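Local coordinates for periplasmic binding protein (Agrobacterium tumefaciens str. B6, PDB 5L9G) that binds the opine mannopine in the periplasm and probably delivers it to an ABC transporter for uptake into the cell, at residues 39-50 against 268-279; 22-32 against 72-80. All blocks are in the same frame, centred on the assembly; numbering follows the deposited sequence.

Contact 1: residues 39-50 against 268-279. With EDO (1,2-ethanediol), chain H; EDO (1,2-ethanediol), chain E.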
loop_
_atom_site.group_PDB
_atom_site.type_symbol
_atom_site.label_atom_id
_atom_site.label_comp_id
_atom_site.label_asym_id
_atom_site.label_seq_id
_atom_site.Cartn_x
_atom_site.Cartn_y
_atom_site.Cartn_z
ATOM N N ALA A 39 -11.943 -3.242 -12.958
ATOM C CA ALA A 39 -13.049 -2.679 -12.195
ATOM C C ALA A 39 -13.278 -1.195 -12.389
ATOM O O ALA A 39 -14.425 -0.745 -12.300
ATOM C CB ALA A 39 -12.831 -2.956 -10.723
ATOM N N LEU A 40 -12.196 -0.424 -12.592
ATOM C CA LEU A 40 -12.277 1.039 -12.642
ATOM C C LEU A 40 -11.943 1.688 -13.972
ATOM O O LEU A 40 -12.792 2.381 -14.536
ATOM C CB LEU A 40 -11.370 1.644 -11.544
ATOM C CG LEU A 40 -11.437 1.018 -10.135
ATOM C CD1 LEU A 40 -10.305 1.555 -9.243
ATOM C CD2 LEU A 40 -12.794 1.261 -9.490
ATOM N N TRP A 41 -10.709 1.492 -14.475
ATOM C CA TRP A 41 -10.218 2.195 -15.662
ATOM C C TRP A 41 -10.966 1.834 -16.949
ATOM O O TRP A 41 -11.522 2.736 -17.569
ATOM C CB TRP A 41 -8.699 2.009 -15.819
ATOM C CG TRP A 41 -7.891 2.269 -14.571
ATOM C CD1 TRP A 41 -8.290 2.932 -13.439
ATOM C CD2 TRP A 41 -6.530 1.884 -14.350
ATOM N NE1 TRP A 41 -7.273 2.940 -12.512
ATOM C CE2 TRP A 41 -6.176 2.310 -13.049
ATOM C CE3 TRP A 41 -5.577 1.189 -15.121
ATOM C CZ2 TRP A 41 -4.892 2.114 -12.521
ATOM C CZ3 TRP A 41 -4.316 0.971 -14.584
ATOM C CH2 TRP A 41 -3.987 1.425 -13.298
ATOM N N ALA A 42 -10.997 0.540 -17.342
ATOM C CA ALA A 42 -11.738 0.122 -18.551
ATOM C C ALA A 42 -13.244 0.515 -18.506
ATOM O O ALA A 42 -13.682 1.139 -19.454
ATOM C CB ALA A 42 -11.561 -1.371 -18.823
ATOM N N PRO A 43 -14.054 0.253 -17.445
ATOM C CA PRO A 43 -15.465 0.689 -17.499
ATOM C C PRO A 43 -15.666 2.205 -17.443
ATOM O O PRO A 43 -16.533 2.706 -18.162
ATOM C CB PRO A 43 -16.130 -0.035 -16.321
ATOM C CG PRO A 43 -15.103 -0.939 -15.760
ATOM C CD PRO A 43 -13.769 -0.452 -16.182
ATOM N N ALA A 44 -14.863 2.938 -16.626
ATOM C CA ALA A 44 -14.984 4.409 -16.547
ATOM C C ALA A 44 -14.618 5.080 -17.876
ATOM O O ALA A 44 -15.342 5.969 -18.326
ATOM C CB ALA A 44 -14.137 4.974 -15.417
ATOM N N ALA A 45 -13.517 4.635 -18.523
ATOM C CA ALA A 45 -13.111 5.171 -19.828
ATOM C C ALA A 45 -14.156 4.856 -20.907
ATOM O O ALA A 45 -14.378 5.703 -21.774
ATOM C CB ALA A 45 -11.751 4.632 -20.237
ATOM N N LYS A 46 -14.831 3.672 -20.820
ATOM C CA LYS A 46 -15.900 3.261 -21.754
ATOM C C LYS A 46 -17.106 4.218 -21.606
ATOM O O LYS A 46 -17.625 4.717 -22.602
ATOM C CB LYS A 46 -16.338 1.803 -21.479
ATOM C CG LYS A 46 -17.230 1.215 -22.578
ATOM C CD LYS A 46 -18.270 0.244 -22.029
ATOM C CE LYS A 46 -17.871 -1.202 -22.203
ATOM N NZ LYS A 46 -18.991 -2.121 -21.870
ATOM N N ALA A 47 -17.509 4.502 -20.350
ATOM C CA ALA A 47 -18.619 5.400 -20.026
ATOM C C ALA A 47 -18.383 6.839 -20.490
ATOM O O ALA A 47 -19.335 7.480 -20.957
ATOM C CB ALA A 47 -18.901 5.365 -18.537
ATOM N N LEU A 48 -17.130 7.347 -20.385
ATOM C CA LEU A 48 -16.810 8.719 -20.814
ATOM C C LEU A 48 -16.448 8.790 -22.296
ATOM O O LEU A 48 -16.255 9.890 -22.821
ATOM C CB LEU A 48 -15.653 9.323 -19.999
ATOM C CG LEU A 48 -15.811 9.464 -18.496
ATOM C CD1 LEU A 48 -14.467 9.697 -17.866
ATOM C CD2 LEU A 48 -16.767 10.593 -18.133
ATOM N N ASN A 49 -16.291 7.618 -22.939
ATOM C CA ASN A 49 -15.881 7.445 -24.335
ATOM C C ASN A 49 -14.491 8.095 -24.574
ATOM O O ASN A 49 -14.314 8.949 -25.451
ATOM C CB ASN A 49 -16.985 7.911 -25.309
ATOM C CG ASN A 49 -16.721 7.542 -26.733
ATOM O OD1 ASN A 49 -16.627 6.363 -27.090
ATOM N ND2 ASN A 49 -16.486 8.554 -27.534
ATOM N N ILE A 50 -13.519 7.708 -23.725
ATOM C CA ILE A 50 -12.131 8.192 -23.772
ATOM C C ILE A 50 -11.153 7.008 -23.910
ATOM O O ILE A 50 -11.520 5.869 -23.607
ATOM C CB ILE A 50 -11.772 9.120 -22.565
ATOM C CG1 ILE A 50 -11.720 8.347 -21.230
ATOM C CG2 ILE A 50 -12.693 10.349 -22.473
ATOM C CD1 ILE A 50 -10.733 8.909 -20.199
ATOM N N ARG A 268 -11.686 14.392 -15.264
ATOM C CA ARG A 268 -12.983 13.780 -15.592
ATOM C C ARG A 268 -12.917 12.271 -15.358
ATOM O O ARG A 268 -13.854 11.689 -14.817
ATOM C CB ARG A 268 -13.377 14.033 -17.065
ATOM C CG ARG A 268 -13.637 15.474 -17.447
ATOM C CD ARG A 268 -14.569 15.579 -18.657
ATOM N NE ARG A 268 -14.070 14.858 -19.832
ATOM C CZ ARG A 268 -14.737 13.902 -20.476
ATOM N NH1 ARG A 268 -15.941 13.527 -20.061
ATOM N NH2 ARG A 268 -14.210 13.322 -21.547
ATOM N N PHE A 269 -11.803 11.650 -15.772
ATOM C CA PHE A 269 -11.558 10.209 -15.665
ATOM C C PHE A 269 -11.506 9.781 -14.191
ATOM O O PHE A 269 -12.211 8.845 -13.789
ATOM C CB PHE A 269 -10.277 9.849 -16.433
ATOM C CG PHE A 269 -9.995 8.377 -16.670
ATOM C CD1 PHE A 269 -11.033 7.445 -16.715
ATOM C CD2 PHE A 269 -8.706 7.939 -16.942
ATOM C CE1 PHE A 269 -10.772 6.088 -16.982
ATOM C CE2 PHE A 269 -8.446 6.582 -17.192
ATOM C CZ PHE A 269 -9.480 5.667 -17.207
ATOM N N LEU A 270 -10.753 10.539 -13.371
ATOM C CA LEU A 270 -10.649 10.303 -11.927
ATOM C C LEU A 270 -12.004 10.465 -11.224
ATOM O O LEU A 270 -12.332 9.640 -10.378
ATOM C CB LEU A 270 -9.576 11.206 -11.292
ATOM C CG LEU A 270 -9.409 11.119 -9.759
ATOM C CD1 LEU A 270 -9.167 9.690 -9.292
ATOM C CD2 LEU A 270 -8.334 12.055 -9.277
ATOM N N LYS A 271 -12.803 11.488 -11.597
ATOM C CA LYS A 271 -14.134 11.706 -11.007
ATOM C C LYS A 271 -15.020 10.483 -11.313
ATOM O O LYS A 271 -15.613 9.902 -10.397
ATOM C CB LYS A 271 -14.782 13.005 -11.545
ATOM C CG LYS A 271 -16.112 13.350 -10.879
ATOM C CD LYS A 271 -16.598 14.770 -11.220
ATOM C CE LYS A 271 -17.814 15.133 -10.405
ATOM N NZ LYS A 271 -17.952 16.605 -10.227
ATOM N N GLU A 272 -15.044 10.061 -12.585
ATOM C CA GLU A 272 -15.834 8.912 -13.016
ATOM C C GLU A 272 -15.420 7.609 -12.306
ATOM O O GLU A 272 -16.275 6.958 -11.719
ATOM C CB GLU A 272 -15.769 8.749 -14.551
ATOM C CG GLU A 272 -16.781 7.770 -15.145
ATOM C CD GLU A 272 -18.256 8.114 -15.009
ATOM O OE1 GLU A 272 -18.585 9.307 -14.833
ATOM O OE2 GLU A 272 -19.091 7.191 -15.117
ATOM N N MET A 273 -14.127 7.234 -12.345
ATOM C CA MET A 273 -13.653 5.972 -11.746
ATOM C C MET A 273 -13.834 5.876 -10.207
ATOM O O MET A 273 -13.812 4.763 -9.663
ATOM C CB MET A 273 -12.199 5.658 -12.144
ATOM C CG MET A 273 -11.143 6.474 -11.397
ATOM S SD MET A 273 -9.460 6.001 -11.860
ATOM C CE MET A 273 -9.399 6.602 -13.568
ATOM N N SER A 274 -14.008 7.033 -9.527
ATOM C CA SER A 274 -14.196 7.082 -8.069
ATOM C C SER A 274 -15.630 6.713 -7.659
ATOM O O SER A 274 -15.901 6.525 -6.466
ATOM C CB SER A 274 -13.847 8.467 -7.530
ATOM O OG SER A 274 -12.480 8.789 -7.722
ATOM N N LYS A 275 -16.545 6.624 -8.642
ATOM C CA LYS A 275 -17.964 6.310 -8.423
ATOM C C LYS A 275 -18.202 4.926 -7.823
ATOM O O LYS A 275 -17.451 4.000 -8.114
ATOM C CB LYS A 275 -18.782 6.500 -9.700
ATOM C CG LYS A 275 -19.018 7.971 -10.053
ATOM C CD LYS A 275 -19.788 8.100 -11.362
ATOM C CE LYS A 275 -20.251 9.515 -11.602
ATOM N NZ LYS A 275 -20.922 9.651 -12.926
ATOM N N ALA A 276 -19.253 4.796 -6.986
ATOM C CA ALA A 276 -19.654 3.561 -6.294
ATOM C C ALA A 276 -19.876 2.370 -7.255
ATOM O O ALA A 276 -19.505 1.235 -6.922
ATOM C CB ALA A 276 -20.922 3.824 -5.493
ATOM N N GLU A 277 -20.470 2.647 -8.447
ATOM C CA GLU A 277 -20.772 1.676 -9.506
ATOM C C GLU A 277 -19.524 0.945 -10.038
ATOM O O GLU A 277 -19.660 -0.159 -10.575
ATOM C CB GLU A 277 -21.577 2.328 -10.651
ATOM C CG GLU A 277 -20.811 3.351 -11.472
ATOM C CD GLU A 277 -21.676 4.274 -12.299
ATOM O OE1 GLU A 277 -21.909 3.992 -13.497
ATOM O OE2 GLU A 277 -22.103 5.308 -11.740
ATOM N N TYR A 278 -18.332 1.571 -9.923
ATOM C CA TYR A 278 -17.054 0.973 -10.342
ATOM C C TYR A 278 -16.349 0.373 -9.143
ATOM O O TYR A 278 -15.845 -0.749 -9.229
ATOM C CB TYR A 278 -16.148 2.008 -11.031
ATOM C CG TYR A 278 -16.823 2.699 -12.193
ATOM C CD1 TYR A 278 -17.078 2.018 -13.382
ATOM C CD2 TYR A 278 -17.252 4.016 -12.091
ATOM C CE1 TYR A 278 -17.744 2.637 -14.441
ATOM C CE2 TYR A 278 -17.892 4.653 -13.154
ATOM C CZ TYR A 278 -18.143 3.957 -14.324
ATOM O OH TYR A 278 -18.791 4.570 -15.366
ATOM N N GLN A 279 -16.315 1.128 -8.021
ATOM C CA GLN A 279 -15.696 0.732 -6.752
ATOM C C GLN A 279 -16.210 -0.623 -6.238
ATOM O O GLN A 279 -15.424 -1.403 -5.694
ATOM C CB GLN A 279 -15.916 1.839 -5.710
ATOM C CG GLN A 279 -14.922 2.992 -5.834
ATOM C CD GLN A 279 -13.722 2.751 -4.944
ATOM O OE1 GLN A 279 -13.852 2.579 -3.728
ATOM N NE2 GLN A 279 -12.529 2.666 -5.532
HETATM C C1 EDO H . -19.076 8.643 -5.481
HETATM O O1 EDO H . -17.951 9.351 -6.027
HETATM C C2 EDO H . -20.088 8.227 -6.557
HETATM O O2 EDO H . -20.987 7.273 -6.045
HETATM C C1 EDO E . -10.879 -0.535 -22.316
HETATM O O1 EDO E . -9.503 -0.636 -21.957
HETATM C C2 EDO E . -11.299 0.959 -22.328
HETATM O O2 EDO E . -12.618 1.105 -21.841
#

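Contact 2: residues 22-32 against 72-80. With MO0 (mannopine), chain C.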
loop_
_atom_site.group_PDB
_atom_site.type_symbol
_atom_site.label_atom_id
_atom_site.label_comp_id
_atom_site.label_asym_id
_atom_site.label_seq_id
_atom_site.Cartn_x
_atom_site.Cartn_y
_atom_site.Cartn_z
ATOM N N ASP A 22 -3.829 9.845 -25.514
ATOM C CA ASP A 22 -4.381 9.041 -24.422
ATOM C C ASP A 22 -4.056 9.635 -23.053
ATOM O O ASP A 22 -2.965 10.176 -22.863
ATOM C CB ASP A 22 -3.774 7.628 -24.441
ATOM C CG ASP A 22 -4.028 6.777 -25.672
ATOM O OD1 ASP A 22 -5.041 7.016 -26.361
ATOM O OD2 ASP A 22 -3.240 5.833 -25.908
ATOM N N VAL A 23 -4.958 9.453 -22.078
ATOM C CA VAL A 23 -4.701 9.803 -20.673
ATOM C C VAL A 23 -3.771 8.688 -20.182
ATOM O O VAL A 23 -4.056 7.510 -20.439
ATOM C CB VAL A 23 -5.993 9.882 -19.807
ATOM C CG1 VAL A 23 -5.662 10.000 -18.314
ATOM C CG2 VAL A 23 -6.890 11.028 -20.250
ATOM N N VAL A 24 -2.653 9.038 -19.521
ATOM C CA VAL A 24 -1.732 8.017 -19.017
ATOM C C VAL A 24 -1.999 7.807 -17.525
ATOM O O VAL A 24 -1.937 8.766 -16.742
ATOM C CB VAL A 24 -0.238 8.346 -19.324
ATOM C CG1 VAL A 24 0.689 7.249 -18.797
ATOM C CG2 VAL A 24 -0.009 8.567 -20.825
ATOM N N ILE A 25 -2.310 6.555 -17.139
ATOM C CA ILE A 25 -2.560 6.188 -15.728
ATOM C C ILE A 25 -1.526 5.154 -15.272
ATOM O O ILE A 25 -1.203 4.225 -16.012
ATOM C CB ILE A 25 -4.050 5.780 -15.504
ATOM C CG1 ILE A 25 -4.368 5.547 -14.005
ATOM C CG2 ILE A 25 -4.473 4.573 -16.404
ATOM C CD1 ILE A 25 -5.809 5.774 -13.679
ATOM N N ALA A 26 -0.975 5.330 -14.068
ATOM C CA ALA A 26 0.048 4.427 -13.600
ATOM C C ALA A 26 -0.172 3.928 -12.180
ATOM O O ALA A 26 -0.489 4.711 -11.287
ATOM C CB ALA A 26 1.428 5.066 -13.728
ATOM N N SER A 27 0.012 2.623 -11.973
ATOM C CA SER A 27 -0.040 2.050 -10.625
ATOM C C SER A 27 1.215 1.162 -10.479
ATOM O O SER A 27 2.199 1.398 -11.193
ATOM C CB SER A 27 -1.372 1.354 -10.339
ATOM O OG SER A 27 -1.468 0.829 -9.023
ATOM N N SER A 28 1.203 0.162 -9.602
ATOM C CA SER A 28 2.399 -0.622 -9.315
ATOM C C SER A 28 2.461 -2.030 -9.941
ATOM O O SER A 28 3.292 -2.843 -9.518
ATOM C CB SER A 28 2.611 -0.704 -7.802
ATOM O OG SER A 28 1.650 -1.570 -7.218
ATOM N N GLY A 29 1.620 -2.283 -10.941
ATOM C CA GLY A 29 1.615 -3.531 -11.708
ATOM C C GLY A 29 0.982 -4.713 -11.008
ATOM O O GLY A 29 0.351 -4.574 -9.946
ATOM N N GLY A 30 1.123 -5.878 -11.637
ATOM C CA GLY A 30 0.612 -7.129 -11.092
ATOM C C GLY A 30 -0.891 -7.152 -10.882
ATOM O O GLY A 30 -1.628 -6.384 -11.536
ATOM N N GLY A 31 -1.321 -8.028 -9.956
ATOM C CA GLY A 31 -2.730 -8.270 -9.635
ATOM C C GLY A 31 -3.507 -7.020 -9.242
ATOM O O GLY A 31 -4.694 -6.878 -9.582
ATOM N N TRP A 32 -2.846 -6.116 -8.516
ATOM C CA TRP A 32 -3.453 -4.862 -8.069
ATOM C C TRP A 32 -3.771 -3.946 -9.252
ATOM O O TRP A 32 -4.884 -3.415 -9.320
ATOM C CB TRP A 32 -2.568 -4.179 -7.013
ATOM C CG TRP A 32 -2.918 -2.749 -6.664
ATOM C CD1 TRP A 32 -2.049 -1.701 -6.601
ATOM C CD2 TRP A 32 -4.214 -2.221 -6.290
ATOM N NE1 TRP A 32 -2.708 -0.560 -6.195
ATOM C CE2 TRP A 32 -4.035 -0.851 -5.990
ATOM C CE3 TRP A 32 -5.506 -2.777 -6.178
ATOM C CZ2 TRP A 32 -5.110 -0.005 -5.626
ATOM C CZ3 TRP A 32 -6.571 -1.939 -5.833
ATOM C CH2 TRP A 32 -6.367 -0.578 -5.537
ATOM N N VAL A 72 6.752 15.766 -18.373
ATOM C CA VAL A 72 5.731 14.983 -17.670
ATOM C C VAL A 72 4.916 14.192 -18.710
ATOM O O VAL A 72 4.310 14.792 -19.604
ATOM C CB VAL A 72 4.833 15.858 -16.745
ATOM C CG1 VAL A 72 3.694 15.034 -16.143
ATOM C CG2 VAL A 72 5.656 16.519 -15.641
ATOM N N THR A 73 4.932 12.851 -18.601
ATOM C CA THR A 73 4.174 11.965 -19.495
ATOM C C THR A 73 2.981 11.327 -18.776
ATOM O O THR A 73 1.990 11.007 -19.418
ATOM C CB THR A 73 5.072 10.922 -20.210
ATOM O OG1 THR A 73 5.797 10.151 -19.253
ATOM C CG2 THR A 73 6.034 11.554 -21.208
ATOM N N TRP A 74 3.065 11.165 -17.447
ATOM C CA TRP A 74 1.984 10.573 -16.649
ATOM C C TRP A 74 0.897 11.597 -16.344
ATOM O O TRP A 74 1.202 12.771 -16.108
ATOM C CB TRP A 74 2.540 10.045 -15.321
ATOM C CG TRP A 74 3.461 8.866 -15.438
ATOM C CD1 TRP A 74 3.591 8.015 -16.499
ATOM C CD2 TRP A 74 4.309 8.354 -14.405
ATOM N NE1 TRP A 74 4.501 7.029 -16.202
ATOM C CE2 TRP A 74 4.955 7.209 -14.922
ATOM C CE3 TRP A 74 4.627 8.785 -13.102
ATOM C CZ2 TRP A 74 5.890 6.484 -14.180
ATOM C CZ3 TRP A 74 5.532 8.045 -12.355
ATOM C CH2 TRP A 74 6.161 6.917 -12.899
ATOM N N ASP A 75 -0.371 11.158 -16.360
ATOM C CA ASP A 75 -1.483 12.038 -15.984
ATOM C C ASP A 75 -1.931 11.683 -14.570
ATOM O O ASP A 75 -1.748 12.483 -13.646
ATOM C CB ASP A 75 -2.648 11.926 -16.972
ATOM C CG ASP A 75 -2.336 12.542 -18.327
ATOM O OD1 ASP A 75 -1.984 13.725 -18.370
ATOM O OD2 ASP A 75 -2.341 11.812 -19.305
ATOM N N ILE A 76 -2.475 10.472 -14.396
ATOM C CA ILE A 76 -2.918 9.968 -13.088
ATOM C C ILE A 76 -1.887 8.997 -12.519
ATOM O O ILE A 76 -1.452 8.065 -13.205
ATOM C CB ILE A 76 -4.330 9.304 -13.179
ATOM C CG1 ILE A 76 -5.384 10.280 -13.761
ATOM C CG2 ILE A 76 -4.767 8.697 -11.805
ATOM C CD1 ILE A 76 -6.665 9.629 -14.263
ATOM N N ILE A 77 -1.553 9.177 -11.235
ATOM C CA ILE A 77 -0.671 8.252 -10.525
ATOM C C ILE A 77 -1.406 7.696 -9.326
ATOM O O ILE A 77 -2.102 8.445 -8.617
ATOM C CB ILE A 77 0.705 8.866 -10.123
ATOM C CG1 ILE A 77 0.551 10.203 -9.329
ATOM C CG2 ILE A 77 1.605 9.021 -11.359
ATOM C CD1 ILE A 77 1.847 10.745 -8.687
ATOM N N GLN A 78 -1.266 6.381 -9.111
ATOM C CA GLN A 78 -1.826 5.757 -7.923
ATOM C C GLN A 78 -0.693 5.777 -6.902
ATOM O O GLN A 78 0.370 5.205 -7.144
ATOM C CB GLN A 78 -2.319 4.330 -8.201
ATOM C CG GLN A 78 -2.939 3.668 -6.976
ATOM C CD GLN A 78 -1.868 2.987 -6.155
ATOM O OE1 GLN A 78 -1.218 2.054 -6.628
ATOM N NE2 GLN A 78 -1.584 3.503 -4.970
ATOM N N ILE A 79 -0.915 6.463 -5.778
ATOM C CA ILE A 79 0.067 6.553 -4.696
ATOM C C ILE A 79 -0.537 6.120 -3.364
ATOM O O ILE A 79 -1.763 5.992 -3.247
ATOM C CB ILE A 79 0.692 7.992 -4.605
ATOM C CG1 ILE A 79 -0.388 9.077 -4.327
ATOM C CG2 ILE A 79 1.552 8.308 -5.856
ATOM C CD1 ILE A 79 0.167 10.475 -3.846
ATOM N N GLY A 80 0.323 5.912 -2.365
ATOM C CA GLY A 80 -0.128 5.598 -1.014
ATOM C C GLY A 80 -0.438 6.908 -0.297
ATOM O O GLY A 80 0.213 7.936 -0.550
HETATM O OAB MO0 C . 2.976 5.876 -3.378
HETATM C CAF MO0 C . 3.754 5.119 -4.265
HETATM C CAG MO0 C . 3.759 3.636 -3.943
HETATM O OAC MO0 C . 4.774 3.350 -3.045
HETATM C CAH MO0 C . 2.415 3.076 -3.546
HETATM O OAM MO0 C . 1.451 3.340 -4.497
HETATM C CAI MO0 C . 2.407 1.597 -3.162
HETATM O OAD MO0 C . 2.793 0.797 -4.238
HETATM C CAJ MO0 C . 1.100 1.171 -2.557
HETATM O OAE MO0 C . 0.846 1.942 -1.417
HETATM C CAK MO0 C . 0.993 -0.332 -2.256
HETATM N N MO0 C . -0.255 -0.846 -2.835
HETATM C CA MO0 C . -0.562 -2.230 -2.398
HETATM C C MO0 C . -0.229 -3.207 -3.500
HETATM O O MO0 C . 0.364 -2.801 -4.522
HETATM C CB MO0 C . -1.988 -2.405 -1.932
HETATM C CG MO0 C . -2.977 -2.476 -3.076
HETATM C CD MO0 C . -4.371 -2.146 -2.673
HETATM O OE1 MO0 C . -5.256 -3.210 -2.453
HETATM N NE2 MO0 C . -4.794 -0.986 -2.536
HETATM O OXT MO0 C . -0.479 -4.449 -3.382
HETATM O O HOH W 1 0.419 0.194 -5.594
#

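Contact 1: residues 39-50 against 268-279
F269 and Y278 each push an aromatic ring into helix 39-48, and alanines on that helix leave room for them. The F269 ring lodges among W41, A44, A45 and L48, a knob in a hole. Its CG lies anti to the backbone N (chi1 -168°), which carries the ring across to the other helix. I50 CD1 makes a CH-pi contact over one face, 3.9 Å from the ring centroid, while the M273 methyl CE lies over the opposite face, so the ring is held between two methyl groups. Its edge meets W41 O, with F269 CE1 3.5 Å from that oxygen. Y278 is a second knob, among L40, P43, A44 and A47: P43 CB touches the ring edge at CE1 (3.6 Å), and A44 CB sits over a face. A44 in turn fills the hole formed by F269, E272, M273 and Y278. A side chain this small suits the close approach of L40 and M273, 5.2 Å CA to CA.

The helix axes of 39-48 and 268-273 approach to 9.0 Å at 115°, a steep crossing of two helices against one side of the sheet in a bacterial solute-binding fold. M273 adds a Met-aromatic contact, its SD 3.6 Å from W41 CD1 and oblique to the indole, whose NE1 bonds to Y254 on strand 240-256.

Polar groups gather within 268-279. Y278 OH donates to the anti lone pair of E272 OE2 (2.6 Å), which holds the hydroxyl beside A47 CB, and K275 NZ forms a salt bridge with E272 OE1. E272 CB and CG lie against L48 CG and CD1. R268 slides its guanidinium past L48 CD2 and I50 CG2, keeping its charge near solvent.

Contact 2: residues 22-32 against 72-80
Q78 OE1 receives S27 OG at 2.7 Å and W32 NE1 at 3.0 Å. S27 OG lies in the carbonyl plane on a lone pair; the indole N-H arrives from above that plane, with the ring and amide planes 66° apart. A water also donates to this oxygen and links it to S28 OG and to mannopine. The Q78 chain, CG anti to the backbone N, bends at chi2 (-87°) to bring the amide here, and NE2 makes a weak bond to mannopine OAM. Glutamine suits this place because one amide can accept from the protein and donate to a hydroxyl of the mannityl chain. W32 lays an indole face against mannopine CG, and G80 N binds mannopine OAB at 2.8 Å.

Behind these pocket residues, strands 23-27 and 76-80 run parallel. I76 N bonds to V24 O, A26 N to I76 O and Q78 N to A26 O (2.9 Å), which sets Q78 beside S27. V24 O also accepts from D75 N. D75 OD2 uses its anti lone pair to take V24 N at 2.8 Å, nearly straight at 169°, while OD1 is held by H262 N. On one face of the sheet, I25 and I76 lie side by side, I25 CD1 3.6 Å from I76 CG2, beta-branched residues, which favour extended strands. On the other, the small A26 leaves space for the W74 indole, whose face it meets.

Helix 263-273 packs over the I25 and I76 face, helix 61-69 touches W74 and I77, and strands 52-56 and 240-256 extend the sheet beyond 23-27 and 76-80.

Overall arrangement
The centres of contacts 1 and 2 lie about 14 Å apart, on the same side of the chain's centre, and their segments alternate along the sequence: 22-32, 39-50, 72-80, 268-279. Helix 30-48 serves both, its first turn at the ligand and its later turns against helix 263-273. The contacts also touch directly, with W41 and M273 packing on I25, and F269 on V23 and I76, so contact 1 backs the sheet whose strand ends line the mannopine pocket in contact 2. Because 268-279 returns from far along the chain, this lobe is built from sequence-distant pieces, as in periplasmic binding proteins generally, whose two lobes enclose the ligand.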